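Local coordinates for alpha-14 giardin (Giardia lamblia, PDB 3CHJ), which probably serves as a calcium-regulated structural element of the annexin family that links the phospholipid bilayer to the underlying axoneme, at residues L104-L109 with L148-A153; D156-R160 with A194-D200. The contacts are given in a common frame with arbitrary orientation. Numbering follows the deposited sequence.

Coming from the N terminus, the chain passes six helices before helix 101-108, where contact 1 opens. It then runs through helices 113-127 and 131-139 before helix 144-154 comes back to pack on it. This is contact 1, which closes a mostly helical loop inside one annexin repeat. The chain leaves helix 144-154 through residues 156-160 and forms helices 162-177 and 186-195. Contact 2 then brings residues 194-200 back onto that connection, so it ties the linker to the next repeat. The two loops follow in series and neither nest nor cross. The contacts still touch: Ala-151 CB lies 3.5 Å from Ala-194 CB, and Val-152 CG2 lies 3.7 Å from Arg-157 NH2.

Contact 1: residues L104-L109 with L148-A153; sequences LVDVLL and LINAVA
Residues 104-108 form the C-terminal part of helix 101-108, and Leu-109 follows as the helix ends. Residues 148-153 are helical throughout. The two helical segments run in the same general direction, with their axes 38° apart and 10.1 Å at closest approach. The backbones are nearest at Leu-108 and Ile-149, whose CA atoms are 6.3 Å apart. Leu-104 points toward the partner, and its CB is 4.0 Å from Ile-149 CD1. Val-105 is set sideways, with CG2 4.1 Å from Ile-149 CG2. Asp-106 points away and forms salt bridges with Arg-264 and Arg-267. Leu-108 (m, t) faces the partner. Leu-108 CD1 is 4.0 Å from Ile-149 CB and 4.4 Å from Ala-153 CB, while Leu-108 O is 3.4 Å from Val-152 CG1. Leu-109 (m, t) starts sideways but reaches across. Leu-109 CD1 is 3.8 Å from Leu-148 CD2, Leu-109 CG 3.9 Å from Ile-149 CG2, and Leu-109 CD2 3.9 Å from Val-152 CG2. Ile-149 (p, t) thus touches four residues. This is the packing of the second and fifth helices within a five-helix annexin repeat. Helices 82-94 and 131-139 extend the core around Leu-104. All eight touching residues are buried. No hydrogen bond or salt bridge joins the segments, so the contact rests on van der Waals packing, nearly all of it between apolar side chains.

Contact 2: residues D156-R160 with A194-D200; sequences DRIPR and ATYTRAD
Arg-157 NH1 donates to Tyr-196 O at 2.8 Å, and Arg-160 N donates to Asp-200 OD2 at 2.8 Å. Arg-160 NH2 reaches Thr-195 OG1 at 2.8 Å, and that hydroxyl is also hydrogen-bonded to the backbone O of Arg-191. Arg-157 (m, t, t, chi4 -83°) and Arg-160 (m, t, t, chi4 84°) have near-perpendicular chi4 of opposite sign, turning each guanidinium toward its acceptors. A weak bond of 3.3 Å joins Ile-158 N to Thr-195 O. Water 2 accepts from Thr-197 N (3.0 Å) and donates to Ile-158 O (2.7 Å) and Asp-200 OD2 (2.6 Å). Residues 156-160 are extended. Arg-157 and Thr-195 are nearest, with CA atoms 4.4 Å apart. Residues 194-200 leave one helix at Tyr-196 and enter the next, where Thr-197 (p) is the N-cap: its OG1 accepts from Asp-200 N at 3.1 Å. The Arg-157 guanidinium has Ala-194 O over one face. The Arg-160 guanidinium has Tyr-196 CE1 over one face, 3.4 Å from NE. Pro-159 CD packs 4.1 Å from Thr-197 CG2. The contact holds the linker between two annexin repeats against the turn between helices 186-195 and 198-211 of the following repeat; Tyr-196 and Arg-160 touch Leu-165 of helix 162-177.

Contact 1: residues L104-L109 with L148-A153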
loop_
_atom_site.group_PDB
_atom_site.type_symbol
_atom_site.label_atom_id
_atom_site.label_comp_id
_atom_site.label_asym_id
_atom_site.label_seq_id
_atom_site.Cartn_x
_atom_site.Cartn_y
_atom_site.Cartn_z
ATOM N N LEU A 104 -9.319 -0.889 0.563
ATOM C CA LEU A 104 -9.220 -1.995 1.515
ATOM C C LEU A 104 -8.248 -3.042 0.962
ATOM O O LEU A 104 -7.456 -3.596 1.702
ATOM C CB LEU A 104 -10.617 -2.585 1.762
ATOM C CG LEU A 104 -11.562 -1.618 2.489
ATOM C CD1 LEU A 104 -12.943 -2.294 2.672
ATOM C CD2 LEU A 104 -10.980 -1.167 3.809
ATOM N N VAL A 105 -8.323 -3.317 -0.341
ATOM C CA VAL A 105 -7.369 -4.239 -0.979
ATOM C C VAL A 105 -5.933 -3.713 -0.897
ATOM O O VAL A 105 -5.021 -4.435 -0.459
ATOM C CB VAL A 105 -7.805 -4.530 -2.421
ATOM C CG1 VAL A 105 -6.712 -5.303 -3.228
ATOM C CG2 VAL A 105 -9.135 -5.329 -2.372
ATOM N N ASP A 106 -5.747 -2.443 -1.249
ATOM C CA ASP A 106 -4.408 -1.852 -1.254
ATOM C C ASP A 106 -3.772 -1.920 0.121
ATOM O O ASP A 106 -2.556 -2.143 0.237
ATOM C CB ASP A 106 -4.471 -0.376 -1.648
ATOM C CG ASP A 106 -4.726 -0.159 -3.133
ATOM O OD1 ASP A 106 -4.654 -1.115 -3.955
ATOM O OD2 ASP A 106 -4.983 1.019 -3.466
ATOM N N VAL A 107 -4.575 -1.690 1.157
ATOM C CA VAL A 107 -4.043 -1.631 2.519
ATOM C C VAL A 107 -3.775 -3.028 3.043
ATOM O O VAL A 107 -2.650 -3.359 3.443
ATOM C CB VAL A 107 -5.004 -0.885 3.464
ATOM C CG1 VAL A 107 -4.546 -1.027 4.916
ATOM C CG2 VAL A 107 -5.100 0.591 3.056
ATOM N N LEU A 108 -4.796 -3.868 3.043
ATOM C CA LEU A 108 -4.695 -5.132 3.766
ATOM C C LEU A 108 -3.694 -6.089 3.151
ATOM O O LEU A 108 -3.109 -6.906 3.877
ATOM C CB LEU A 108 -6.066 -5.775 3.911
ATOM C CG LEU A 108 -6.929 -5.029 4.925
ATOM C CD1 LEU A 108 -8.392 -5.452 4.818
ATOM C CD2 LEU A 108 -6.387 -5.291 6.363
ATOM N N LEU A 109 -3.483 -5.988 1.836
ATOM C CA LEU A 109 -2.646 -6.973 1.133
ATOM C C LEU A 109 -1.182 -6.562 1.032
ATOM O O LEU A 109 -0.377 -7.298 0.461
ATOM C CB LEU A 109 -3.199 -7.326 -0.243
ATOM C CG LEU A 109 -4.607 -7.919 -0.220
ATOM C CD1 LEU A 109 -5.017 -8.286 -1.650
ATOM C CD2 LEU A 109 -4.641 -9.132 0.712
ATOM N N LEU A 148 -10.241 -13.089 0.216
ATOM C CA LEU A 148 -8.814 -12.933 0.454
ATOM C C LEU A 148 -8.563 -11.886 1.542
ATOM O O LEU A 148 -7.835 -12.168 2.505
ATOM C CB LEU A 148 -8.068 -12.588 -0.846
ATOM C CG LEU A 148 -6.571 -12.343 -0.683
ATOM C CD1 LEU A 148 -5.866 -13.603 -0.165
ATOM C CD2 LEU A 148 -6.001 -11.905 -1.993
ATOM N N ILE A 149 -9.121 -10.676 1.399
ATOM C CA ILE A 149 -8.863 -9.652 2.426
ATOM C C ILE A 149 -9.498 -10.009 3.784
ATOM O O ILE A 149 -8.937 -9.660 4.811
ATOM C CB ILE A 149 -9.199 -8.212 2.000
ATOM C CG1 ILE A 149 -10.721 -8.024 1.831
ATOM C CG2 ILE A 149 -8.404 -7.848 0.751
ATOM C CD1 ILE A 149 -11.124 -6.544 1.573
ATOM N N ASN A 150 -10.648 -10.697 3.786
ATOM C CA ASN A 150 -11.221 -11.155 5.057
ATOM C C ASN A 150 -10.290 -12.153 5.743
ATOM O O ASN A 150 -10.100 -12.102 6.984
ATOM C CB ASN A 150 -12.589 -11.813 4.843
ATOM C CG ASN A 150 -13.675 -10.816 4.510
ATOM O OD1 ASN A 150 -13.614 -9.635 4.902
ATOM N ND2 ASN A 150 -14.678 -11.277 3.791
ATOM N N ALA A 151 -9.711 -13.069 4.967
ATOM C CA ALA A 151 -8.798 -14.051 5.548
ATOM C C ALA A 151 -7.560 -13.364 6.127
ATOM O O ALA A 151 -7.031 -13.739 7.189
ATOM C CB ALA A 151 -8.404 -15.079 4.516
ATOM N N VAL A 152 -7.041 -12.390 5.401
ATOM C CA VAL A 152 -5.890 -11.648 5.876
ATOM C C VAL A 152 -6.236 -10.806 7.113
ATOM O O VAL A 152 -5.467 -10.771 8.084
ATOM C CB VAL A 152 -5.318 -10.764 4.741
ATOM C CG1 VAL A 152 -4.303 -9.758 5.265
ATOM C CG2 VAL A 152 -4.718 -11.661 3.668
ATOM N N ALA A 153 -7.390 -10.142 7.077
ATOM C CA ALA A 153 -7.791 -9.273 8.185
ATOM C C ALA A 153 -7.900 -10.010 9.514
ATOM O O ALA A 153 -7.622 -9.414 10.542
ATOM C CB ALA A 153 -9.099 -8.529 7.868
#

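Contact 2: residues D156-R160 with A194-D200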
loop_
_atom_site.group_PDB
_atom_site.type_symbol
_atom_site.label_atom_id
_atom_site.label_comp_id
_atom_site.label_asym_id
_atom_site.label_seq_id
_atom_site.Cartn_x
_atom_site.Cartn_y
_atom_site.Cartn_z
ATOM N N ASP A 156 -3.509 -15.384 10.244
ATOM C CA ASP A 156 -2.091 -15.315 10.526
ATOM C C ASP A 156 -1.383 -15.981 9.360
ATOM O O ASP A 156 -1.998 -16.733 8.606
ATOM C CB ASP A 156 -1.790 -16.095 11.821
ATOM C CG ASP A 156 -0.402 -15.803 12.407
ATOM O OD1 ASP A 156 0.406 -15.016 11.837
ATOM O OD2 ASP A 156 -0.112 -16.394 13.482
ATOM N N ARG A 157 -0.099 -15.685 9.224
ATOM C CA ARG A 157 0.745 -16.345 8.247
ATOM C C ARG A 157 1.755 -17.194 9.004
ATOM O O ARG A 157 2.586 -16.671 9.746
ATOM C CB ARG A 157 1.441 -15.311 7.370
ATOM C CG ARG A 157 0.484 -14.603 6.419
ATOM C CD ARG A 157 1.214 -13.589 5.568
ATOM N NE ARG A 157 0.247 -12.826 4.773
ATOM C CZ ARG A 157 -0.277 -13.228 3.616
ATOM N NH1 ARG A 157 0.101 -14.364 3.039
ATOM N NH2 ARG A 157 -1.172 -12.450 2.990
ATOM N N ILE A 158 1.663 -18.504 8.823
ATOM C CA ILE A 158 2.460 -19.441 9.617
ATOM C C ILE A 158 3.339 -20.336 8.728
ATOM O O ILE A 158 2.900 -20.737 7.648
ATOM C CB ILE A 158 1.570 -20.295 10.585
ATOM C CG1 ILE A 158 0.730 -21.363 9.847
ATOM C CG2 ILE A 158 0.722 -19.392 11.514
ATOM C CD1 ILE A 158 -0.211 -20.896 8.730
ATOM N N PRO A 159 4.583 -20.626 9.172
ATOM C CA PRO A 159 5.483 -21.472 8.383
ATOM C C PRO A 159 4.961 -22.873 8.102
ATOM O O PRO A 159 4.191 -23.436 8.888
ATOM C CB PRO A 159 6.761 -21.526 9.234
ATOM C CG PRO A 159 6.694 -20.296 10.087
ATOM C CD PRO A 159 5.236 -20.166 10.412
ATOM N N ARG A 160 5.382 -23.410 6.959
ATOM C CA ARG A 160 4.969 -24.725 6.473
ATOM C C ARG A 160 6.210 -25.468 6.038
ATOM O O ARG A 160 7.237 -24.848 5.753
ATOM C CB ARG A 160 4.076 -24.585 5.245
ATOM C CG ARG A 160 2.690 -24.190 5.555
ATOM C CD ARG A 160 2.033 -23.750 4.270
ATOM N NE ARG A 160 0.581 -23.707 4.429
ATOM C CZ ARG A 160 -0.090 -22.688 4.935
ATOM N NH1 ARG A 160 0.541 -21.588 5.347
ATOM N NH2 ARG A 160 -1.407 -22.776 5.037
ATOM N N ALA A 194 -3.495 -16.048 1.403
ATOM C CA ALA A 194 -3.780 -15.401 2.690
ATOM C C ALA A 194 -2.912 -15.878 3.845
ATOM O O ALA A 194 -2.702 -15.115 4.797
ATOM C CB ALA A 194 -5.247 -15.554 3.073
ATOM N N THR A 195 -2.441 -17.134 3.788
ATOM C CA THR A 195 -1.787 -17.741 4.965
ATOM C C THR A 195 -0.317 -18.142 4.793
ATOM O O THR A 195 0.348 -18.488 5.780
ATOM C CB THR A 195 -2.596 -18.939 5.573
ATOM O OG1 THR A 195 -2.342 -20.141 4.833
ATOM C CG2 THR A 195 -4.093 -18.653 5.594
ATOM N N TYR A 196 0.206 -18.095 3.565
ATOM C CA TYR A 196 1.647 -18.388 3.409
ATOM C C TYR A 196 2.507 -17.256 3.961
ATOM O O TYR A 196 2.168 -16.070 3.855
ATOM C CB TYR A 196 2.021 -18.608 1.942
ATOM C CG TYR A 196 1.948 -20.043 1.471
ATOM C CD1 TYR A 196 0.889 -20.871 1.825
ATOM C CD2 TYR A 196 2.946 -20.561 0.618
ATOM C CE1 TYR A 196 0.825 -22.198 1.357
ATOM C CE2 TYR A 196 2.884 -21.858 0.174
ATOM C CZ TYR A 196 1.826 -22.669 0.551
ATOM O OH TYR A 196 1.792 -23.964 0.073
ATOM N N THR A 197 3.630 -17.623 4.566
ATOM C CA THR A 197 4.679 -16.662 4.838
ATOM C C THR A 197 5.371 -16.195 3.557
ATOM O O THR A 197 5.295 -16.865 2.502
ATOM C CB THR A 197 5.768 -17.260 5.770
ATOM O OG1 THR A 197 6.379 -18.377 5.116
ATOM C CG2 THR A 197 5.153 -17.734 7.086
ATOM N N ARG A 198 6.081 -15.072 3.651
ATOM C CA ARG A 198 6.878 -14.578 2.526
ATOM C C ARG A 198 7.881 -15.638 2.056
ATOM O O ARG A 198 7.990 -15.892 0.862
ATOM C CB ARG A 198 7.596 -13.282 2.885
ATOM C CG ARG A 198 8.685 -12.881 1.885
ATOM C CD ARG A 198 9.067 -11.405 1.951
ATOM N NE ARG A 198 7.933 -10.519 1.677
ATOM C CZ ARG A 198 7.324 -9.799 2.611
ATOM N NH1 ARG A 198 7.750 -9.834 3.874
ATOM N NH2 ARG A 198 6.303 -9.009 2.290
ATOM N N ALA A 199 8.578 -16.272 3.001
ATOM C CA ALA A 199 9.597 -17.265 2.628
ATOM C C ALA A 199 8.978 -18.446 1.901
ATOM O O ALA A 199 9.486 -18.890 0.852
ATOM C CB ALA A 199 10.354 -17.737 3.869
ATOM N N ASP A 200 7.868 -18.957 2.435
ATOM C CA ASP A 200 7.162 -20.070 1.783
ATOM C C ASP A 200 6.551 -19.691 0.435
ATOM O O ASP A 200 6.536 -20.503 -0.488
ATOM C CB ASP A 200 6.109 -20.681 2.697
ATOM C CG ASP A 200 6.721 -21.439 3.863
ATOM O OD1 ASP A 200 7.931 -21.766 3.764
ATOM O OD2 ASP A 200 5.994 -21.709 4.848
HETATM O O HOH W 1 -3.587 -14.434 7.143
HETATM O O HOH W 2 3.696 -20.578 5.032
#